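Local coordinates for protein putative esterase/lipase/thioesterase (Silicibacter sp., PDB 2PBL) that probably hydrolyses ester or thioester bonds, as an alpha/beta-hydrolase fold enzyme whose natural substrate is not established, at residues Phe184-Asp187 with Ala188-Ile192; Gln222-Trp225 with Leu226-Trp230; His242-Val245 with Ile246-Leu249. All coordinates share one frame; numbering follows the deposited sequence.

Contact 1. Residues Phe184-Asp187 with Ala188-Ile192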
loop_
_atom_site.group_PDB
_atom_site.type_symbol
_atom_site.label_atom_id
_atom_site.label_comp_id
_atom_site.label_asym_id
_atom_site.label_seq_id
_atom_site.Cartn_x
_atom_site.Cartn_y
_atom_site.Cartn_z
ATOM N N PHE A 184 9.699 -10.775 11.362
ATOM C CA PHE A 184 10.305 -9.460 11.058
ATOM C C PHE A 184 11.725 -9.368 11.600
ATOM O O PHE A 184 12.620 -8.789 10.968
ATOM C CB PHE A 184 9.474 -8.320 11.630
ATOM C CG PHE A 184 8.011 -8.398 11.296
ATOM C CD1 PHE A 184 7.589 -8.782 10.044
ATOM C CD2 PHE A 184 7.073 -7.999 12.227
ATOM C CE1 PHE A 184 6.254 -8.817 9.745
ATOM C CE2 PHE A 184 5.735 -8.032 11.954
ATOM C CZ PHE A 184 5.323 -8.459 10.711
ATOM N N LYS A 185 11.917 -9.937 12.780
ATOM C CA LYS A 185 13.198 -9.978 13.490
ATOM C C LYS A 185 13.771 -8.605 13.762
ATOM O O LYS A 185 14.976 -8.375 13.582
ATOM C CB LYS A 185 14.212 -10.882 12.756
ATOM C CG LYS A 185 13.741 -12.345 12.590
ATOM C CD LYS A 185 14.689 -13.155 11.715
ATOM C CE LYS A 185 14.050 -14.488 11.244
ATOM N NZ LYS A 185 13.827 -15.475 12.362
HETATM N N MSE A 186 12.904 -7.688 14.185
HETATM C CA MSE A 186 13.289 -6.322 14.500
HETATM C C MSE A 186 13.579 -6.132 15.970
HETATM O O MSE A 186 12.950 -6.783 16.818
HETATM C CB MSE A 186 12.169 -5.367 14.161
HETATM C CG MSE A 186 11.900 -5.249 12.681
HETATM SE SE MSE A 186 10.539 -3.856 12.408
HETATM C CE MSE A 186 8.882 -4.714 13.145
ATOM N N ASP A 187 14.553 -5.269 16.262
ATOM C CA ASP A 187 14.786 -4.779 17.618
ATOM C C ASP A 187 14.175 -3.392 17.684
ATOM O O ASP A 187 13.693 -2.881 16.667
ATOM C CB ASP A 187 16.279 -4.782 18.053
ATOM C CG ASP A 187 17.185 -3.903 17.208
ATOM O OD1 ASP A 187 16.761 -2.899 16.592
ATOM O OD2 ASP A 187 18.392 -4.204 17.203
ATOM N N ALA A 188 14.206 -2.748 18.841
ATOM C CA ALA A 188 13.572 -1.446 18.969
ATOM C C ALA A 188 14.049 -0.393 17.952
ATOM O O ALA A 188 13.226 0.301 17.348
ATOM C CB ALA A 188 13.746 -0.909 20.358
ATOM N N ASP A 189 15.360 -0.261 17.795
ATOM C CA ASP A 189 15.911 0.711 16.840
ATOM C C ASP A 189 15.509 0.422 15.387
ATOM O O ASP A 189 15.307 1.368 14.618
ATOM C CB ASP A 189 17.443 0.784 16.946
ATOM C CG ASP A 189 17.907 1.435 18.229
ATOM O OD1 ASP A 189 17.183 2.276 18.797
ATOM O OD2 ASP A 189 19.019 1.120 18.655
ATOM N N ALA A 190 15.415 -0.854 15.021
ATOM C CA ALA A 190 14.975 -1.229 13.693
ATOM C C ALA A 190 13.489 -0.852 13.479
ATOM O O ALA A 190 13.124 -0.363 12.413
ATOM C CB ALA A 190 15.198 -2.699 13.450
ATOM N N ALA A 191 12.653 -1.055 14.490
ATOM C CA ALA A 191 11.227 -0.705 14.405
ATOM C C ALA A 191 11.056 0.801 14.242
ATOM O O ALA A 191 10.289 1.278 13.373
ATOM C CB ALA A 191 10.500 -1.188 15.616
ATOM N N ILE A 192 11.827 1.536 15.039
ATOM C CA ILE A 192 11.859 2.999 14.995
ATOM C C ILE A 192 12.328 3.480 13.636
ATOM O O ILE A 192 11.677 4.314 13.016
ATOM C CB ILE A 192 12.806 3.581 16.097
ATOM C CG1 ILE A 192 12.231 3.321 17.476
ATOM C CG2 ILE A 192 13.011 5.132 15.958
ATOM C CD1 ILE A 192 13.302 3.336 18.557
#

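Contact 2. Residues Gln222-Trp225 with Leu226-Trp230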
loop_
_atom_site.group_PDB
_atom_site.type_symbol
_atom_site.label_atom_id
_atom_site.label_comp_id
_atom_site.label_asym_id
_atom_site.label_seq_id
_atom_site.Cartn_x
_atom_site.Cartn_y
_atom_site.Cartn_z
ATOM N N GLN A 222 -3.103 3.286 14.978
ATOM C CA GLN A 222 -2.036 3.413 13.990
ATOM C C GLN A 222 -2.337 4.570 13.009
ATOM O O GLN A 222 -1.437 5.310 12.625
ATOM C CB GLN A 222 -1.854 2.088 13.230
ATOM C CG GLN A 222 -1.214 0.955 14.031
ATOM C CD GLN A 222 0.282 1.096 14.210
ATOM O OE1 GLN A 222 0.912 2.007 13.677
ATOM N NE2 GLN A 222 0.854 0.199 14.995
ATOM N N ALA A 223 -3.601 4.754 12.646
ATOM C CA ALA A 223 -3.983 5.810 11.716
ATOM C C ALA A 223 -3.819 7.193 12.328
ATOM O O ALA A 223 -3.180 8.053 11.752
ATOM C CB ALA A 223 -5.396 5.593 11.217
ATOM N N ILE A 224 -4.417 7.417 13.491
ATOM C CA ILE A 224 -4.357 8.707 14.157
ATOM C C ILE A 224 -2.921 9.057 14.562
ATOM O O ILE A 224 -2.554 10.241 14.581
ATOM C CB ILE A 224 -5.357 8.777 15.356
ATOM C CG1 ILE A 224 -5.476 10.204 15.924
ATOM C CG2 ILE A 224 -4.949 7.869 16.473
ATOM C CD1 ILE A 224 -6.144 11.176 15.048
ATOM N N TRP A 225 -2.102 8.054 14.896
ATOM C CA TRP A 225 -0.702 8.346 15.150
ATOM C C TRP A 225 -0.025 9.004 13.950
ATOM O O TRP A 225 0.729 9.988 14.146
ATOM C CB TRP A 225 0.104 7.156 15.608
ATOM C CG TRP A 225 -0.274 6.694 16.977
ATOM C CD1 TRP A 225 -0.723 7.463 18.025
ATOM C CD2 TRP A 225 -0.209 5.354 17.461
ATOM N NE1 TRP A 225 -0.968 6.662 19.115
ATOM C CE2 TRP A 225 -0.668 5.367 18.795
ATOM C CE3 TRP A 225 0.177 4.148 16.897
ATOM C CZ2 TRP A 225 -0.730 4.202 19.576
ATOM C CZ3 TRP A 225 0.118 2.984 17.668
ATOM C CH2 TRP A 225 -0.350 3.028 18.998
ATOM N N LEU A 226 -0.322 8.498 12.744
ATOM C CA LEU A 226 0.259 9.053 11.505
ATOM C C LEU A 226 -0.296 10.463 11.251
ATOM O O LEU A 226 0.440 11.425 10.928
ATOM C CB LEU A 226 0.009 8.115 10.293
ATOM C CG LEU A 226 0.791 8.542 9.028
ATOM C CD1 LEU A 226 2.269 8.754 9.294
ATOM C CD2 LEU A 226 0.603 7.605 7.839
ATOM N N VAL A 227 -1.609 10.588 11.420
ATOM C CA VAL A 227 -2.293 11.858 11.276
ATOM C C VAL A 227 -1.666 12.907 12.205
ATOM O O VAL A 227 -1.334 14.035 11.770
ATOM C CB VAL A 227 -3.822 11.707 11.496
ATOM C CG1 VAL A 227 -4.461 13.064 11.556
ATOM C CG2 VAL A 227 -4.442 10.854 10.434
ATOM N N GLU A 228 -1.464 12.538 13.482
ATOM C CA GLU A 228 -0.841 13.442 14.439
ATOM C C GLU A 228 0.590 13.849 14.107
ATOM O O GLU A 228 0.930 15.035 14.169
ATOM C CB GLU A 228 -0.811 12.820 15.828
ATOM C CG GLU A 228 -2.150 12.833 16.521
ATOM C CD GLU A 228 -2.141 12.132 17.875
ATOM O OE1 GLU A 228 -1.184 11.364 18.200
ATOM O OE2 GLU A 228 -3.135 12.359 18.589
ATOM N N ALA A 229 1.423 12.860 13.803
ATOM C CA ALA A 229 2.844 13.102 13.510
ATOM C C ALA A 229 3.061 14.016 12.302
ATOM O O ALA A 229 3.915 14.873 12.318
ATOM C CB ALA A 229 3.535 11.805 13.281
ATOM N N TRP A 230 2.248 13.847 11.273
ATOM C CA TRP A 230 2.439 14.558 9.990
ATOM C C TRP A 230 1.418 15.645 9.707
ATOM O O TRP A 230 1.416 16.264 8.613
ATOM C CB TRP A 230 2.315 13.498 8.883
ATOM C CG TRP A 230 3.436 12.466 8.733
ATOM C CD1 TRP A 230 4.435 12.153 9.620
ATOM C CD2 TRP A 230 3.582 11.547 7.630
ATOM N NE1 TRP A 230 5.235 11.166 9.092
ATOM C CE2 TRP A 230 4.727 10.783 7.869
ATOM C CE3 TRP A 230 2.890 11.373 6.411
ATOM C CZ2 TRP A 230 5.153 9.804 7.000
ATOM C CZ3 TRP A 230 3.358 10.393 5.510
ATOM C CH2 TRP A 230 4.478 9.633 5.817
#

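Contact 3. Residues His242-Val245 with Ile246-Leu249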
loop_
_atom_site.group_PDB
_atom_site.type_symbol
_atom_site.label_atom_id
_atom_site.label_comp_id
_atom_site.label_asym_id
_atom_site.label_seq_id
_atom_site.Cartn_x
_atom_site.Cartn_y
_atom_site.Cartn_z
ATOM N N HIS A 242 -11.014 -4.076 7.871
ATOM C CA HIS A 242 -9.687 -4.103 7.220
ATOM C C HIS A 242 -9.676 -4.668 5.826
ATOM O O HIS A 242 -8.789 -4.345 5.038
ATOM C CB HIS A 242 -8.699 -4.875 8.132
ATOM C CG HIS A 242 -7.254 -4.569 7.884
ATOM N ND1 HIS A 242 -6.706 -3.326 8.122
ATOM C CD2 HIS A 242 -6.237 -5.354 7.458
ATOM C CE1 HIS A 242 -5.421 -3.350 7.825
ATOM N NE2 HIS A 242 -5.102 -4.577 7.449
ATOM N N PHE A 243 -10.632 -5.532 5.511
ATOM C CA PHE A 243 -10.650 -6.193 4.230
ATOM C C PHE A 243 -11.531 -5.563 3.187
ATOM O O PHE A 243 -11.221 -5.721 2.028
ATOM C CB PHE A 243 -10.983 -7.675 4.374
ATOM C CG PHE A 243 -9.986 -8.458 5.159
ATOM C CD1 PHE A 243 -8.720 -7.987 5.442
ATOM C CD2 PHE A 243 -10.289 -9.763 5.509
ATOM C CE1 PHE A 243 -7.841 -8.755 6.166
ATOM C CE2 PHE A 243 -9.394 -10.539 6.217
ATOM C CZ PHE A 243 -8.177 -10.041 6.537
ATOM N N ASN A 244 -12.612 -4.869 3.545
ATOM C CA ASN A 244 -13.430 -4.210 2.515
ATOM C C ASN A 244 -13.185 -2.698 2.364
ATOM O O ASN A 244 -13.791 -2.047 1.478
ATOM C CB ASN A 244 -14.937 -4.506 2.649
ATOM C CG ASN A 244 -15.538 -3.959 3.869
ATOM O OD1 ASN A 244 -14.862 -3.392 4.737
ATOM N ND2 ASN A 244 -16.873 -4.125 3.971
ATOM N N VAL A 245 -12.324 -2.143 3.216
ATOM C CA VAL A 245 -11.923 -0.716 3.178
ATOM C C VAL A 245 -11.329 -0.340 1.815
ATOM O O VAL A 245 -11.559 0.755 1.328
ATOM C CB VAL A 245 -10.934 -0.347 4.336
ATOM C CG1 VAL A 245 -9.584 -1.009 4.198
ATOM C CG2 VAL A 245 -10.756 1.156 4.429
ATOM N N ILE A 246 -10.628 -1.297 1.204
ATOM C CA ILE A 246 -10.024 -1.140 -0.120
ATOM C C ILE A 246 -11.004 -1.330 -1.279
ATOM O O ILE A 246 -10.703 -0.983 -2.421
ATOM C CB ILE A 246 -8.849 -2.140 -0.313
ATOM C CG1 ILE A 246 -9.339 -3.620 -0.299
ATOM C CG2 ILE A 246 -7.776 -1.909 0.733
ATOM C CD1 ILE A 246 -8.189 -4.666 -0.370
ATOM N N GLU A 247 -12.178 -1.875 -1.001
ATOM C CA GLU A 247 -13.138 -2.169 -2.087
ATOM C C GLU A 247 -13.502 -1.008 -2.965
ATOM O O GLU A 247 -13.553 -1.198 -4.175
ATOM C CB GLU A 247 -14.391 -2.894 -1.585
ATOM C CG GLU A 247 -14.053 -4.297 -1.193
ATOM C CD GLU A 247 -15.231 -5.167 -0.683
ATOM O OE1 GLU A 247 -16.379 -4.643 -0.465
ATOM O OE2 GLU A 247 -14.958 -6.378 -0.497
ATOM N N PRO A 248 -13.715 0.191 -2.389
ATOM C CA PRO A 248 -14.031 1.369 -3.229
ATOM C C PRO A 248 -13.017 1.749 -4.312
ATOM O O PRO A 248 -13.346 2.556 -5.209
ATOM C CB PRO A 248 -14.165 2.505 -2.209
ATOM C CG PRO A 248 -14.586 1.775 -0.943
ATOM C CD PRO A 248 -13.778 0.537 -0.953
ATOM N N LEU A 249 -11.805 1.188 -4.255
ATOM C CA LEU A 249 -10.831 1.426 -5.322
ATOM C C LEU A 249 -11.340 0.961 -6.690
ATOM O O LEU A 249 -10.921 1.478 -7.736
ATOM C CB LEU A 249 -9.503 0.742 -5.022
ATOM C CG LEU A 249 -8.611 1.310 -3.910
ATOM C CD1 LEU A 249 -7.402 0.424 -3.667
ATOM C CD2 LEU A 249 -8.120 2.725 -4.189
HETATM O O HOH W 1 -18.197 -5.070 2.140
HETATM O O HOH W 2 -16.443 -2.019 0.669
#

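Contact 1. Residues Phe184-Asp187 with Ala188-Ile192
Asp-187 and Ala-190 meet where the chain turns into helix 188-193, and the aspartate serves as N-cap. Its OD1 accepts from Ala-190 N at 2.9 Å, with an N-H...O angle of 158°. A chi1 of 61° sets CG between the backbone N and the carbonyl carbon, a crowded position that folds the carboxylate back over the first turn. OD1 then also lies 3.5 Å from CB of Ala-190, so the methyl rests beside the oxygen that holds its own amide. The backbone of Asp-187 adds a second hold, its O accepting from Ala-191 N at 3.0 Å in the first i to i+4 bond of the helix. The cap is a plain N-cap bond, because Ala-190, at the third helical position, has no side-chain acceptor for a return bond. Beside this polar cap runs a hydrophobic staple: Met-186, a selenomethionine just before the N-cap, reaches Ala-191, the fourth residue of the helix. With CG beside its backbone N (chi1 -68°), its SE touches CA of Ala-191 at 3.8 Å and stands 4.2 Å from CB of Ala-191, while CB of Met-186 lies 4.1 Å from CB of Ala-190. The loop belongs to the connection after strand 160-166, a place where many alpha/beta hydrolases carry insertions that shape a lid. Met-186 also touches Ile-109 on helix 109-126, and its backbone O accepts from Asn-181 ND2. The like charges of Asp-187 and Asp-189 are probably eased by the positive end of the helix dipole.

Contact 2. Residues Gln222-Trp225 with Leu226-Trp230
Trp-225 and Glu-228, three residues apart on helix 217-230, meet at the rim of the indole. OE1 of the glutamate lies in the ring plane off its edge, 3.9 Å from CD1 of Trp-225, with the carboxylate plane turned 46° from that of the ring. This is a polar atom beside the ring edge, a van der Waals approach rather than a bond. A chi1 of -76° puts CG of Glu-228 beside its own backbone N and against Ile-224 O, and the extended chain beyond carries OE1 to the indole.

Among apolar contacts, CD1 of Ile-224 stands 4.3 Å from CB of Val-227. Within the second segment, the CD1 methyl of Leu-226 sits 3.4 Å above the centre of the Trp-230 ring in a CH-pi arrangement. CG2 of Val-227 lies instead against the backbone, 3.3 Å from Ala-223 O.

Backbone bonds run underneath. Glu-228 N to Ile-224 O is short and fairly straight, 2.8 Å at 165°, and Ala-229 N reaches Trp-225 O at 3.0 Å. Val-227 N meets Ala-223 O at the same length. The bond of Leu-226 N to Gln-222 O is weak at 3.4 Å, and that oxygen also accepts from Ser-170 OG.

The amide of Gln-222 has OE1 at the Trp-225 ring edge and is bonded beyond the helix, by NE2 to Tyr-8 OH and by OE1 to Asp-171 N, while Trp-230 NE1 donates to Pro-196 O. Helix 217-230 is the crossover of the beta-alpha-beta unit 206-212, 217-230, 233-237 at one edge of the alpha/beta-hydrolase sheet: Ala-223 and Val-227 lie on Val-209 of strand 206-212, and Ile-224 and Val-227 reach His-234 of strand 233-237.

Contact 3. Residues His242-Val245 with Ile246-Leu249
Glu-247 folds back over Asn-244, its partner at the other end of a type I beta turn. Starting at the backbone, CB of Glu-247 lies 3.2 Å from Asn-244 O. CG, beside the residue's own backbone N (chi1 -71°), keeps to the same oxygen at 3.5 Å. The chain is extended beyond it, which carries CD back to CB of Asn-244 at 3.4 Å, with OE1 and OE2 alongside that carbon. At the tip, OE1 accepts from a water at 2.9 Å, and the same water donates to Asn-244 O at 2.8 Å. A second water bridges OE1 and Asn-244 ND2, though its very short bond to the amide is doubtful; OD1 of Asn-244 accepts from His-241 N.

The bond that closes the turn, Glu-247 N to Asn-244 O, is 3.0 Å long, but the donor stands above the carbonyl plane, 69° out of it. On the buried side, CG1 of Ile-246 approaches Phe-243 O at 3.7 Å, and CG2 meets CG1 of Val-245 at 4.0 Å, the two side chains at about a right angle. An alanine in place of Ile-246 is likely to leave Val-245 CG1 without its apolar mate and open a gap beside His-136 and Trp-82.

The turn begins two residues after His-242, whose NE2 is hydrogen-bonded to Ser-137 OG and ND1 to Glu-215 OE1 in what is probably the catalytic triad. The chemistry is divided: the aliphatic groups of Val-245 and Ile-246 pack inward on His-136, while the exposed carboxylate works through water and would probably keep its charge at little cost.

The three contacts follow one another along the chain without touching. Contact 3 holds the probable active-site histidine, and Phe-243 beside it lies about 4 Å from a bound unidentified molecule that may mark the pocket. Contact 2 approaches this region most nearly, its nearest atoms about 8 Å from contact 3 although the centres are 20 Å apart; Ala-223 on the helix is near the putative triad residues without touching them. Contact 1 lies outermost, about 20 Å from the chain centre and 29 Å, centre to centre, from contact 3. It comes within about 9 Å of contact 2 at the nearest atoms, the two centres being 19 Å apart.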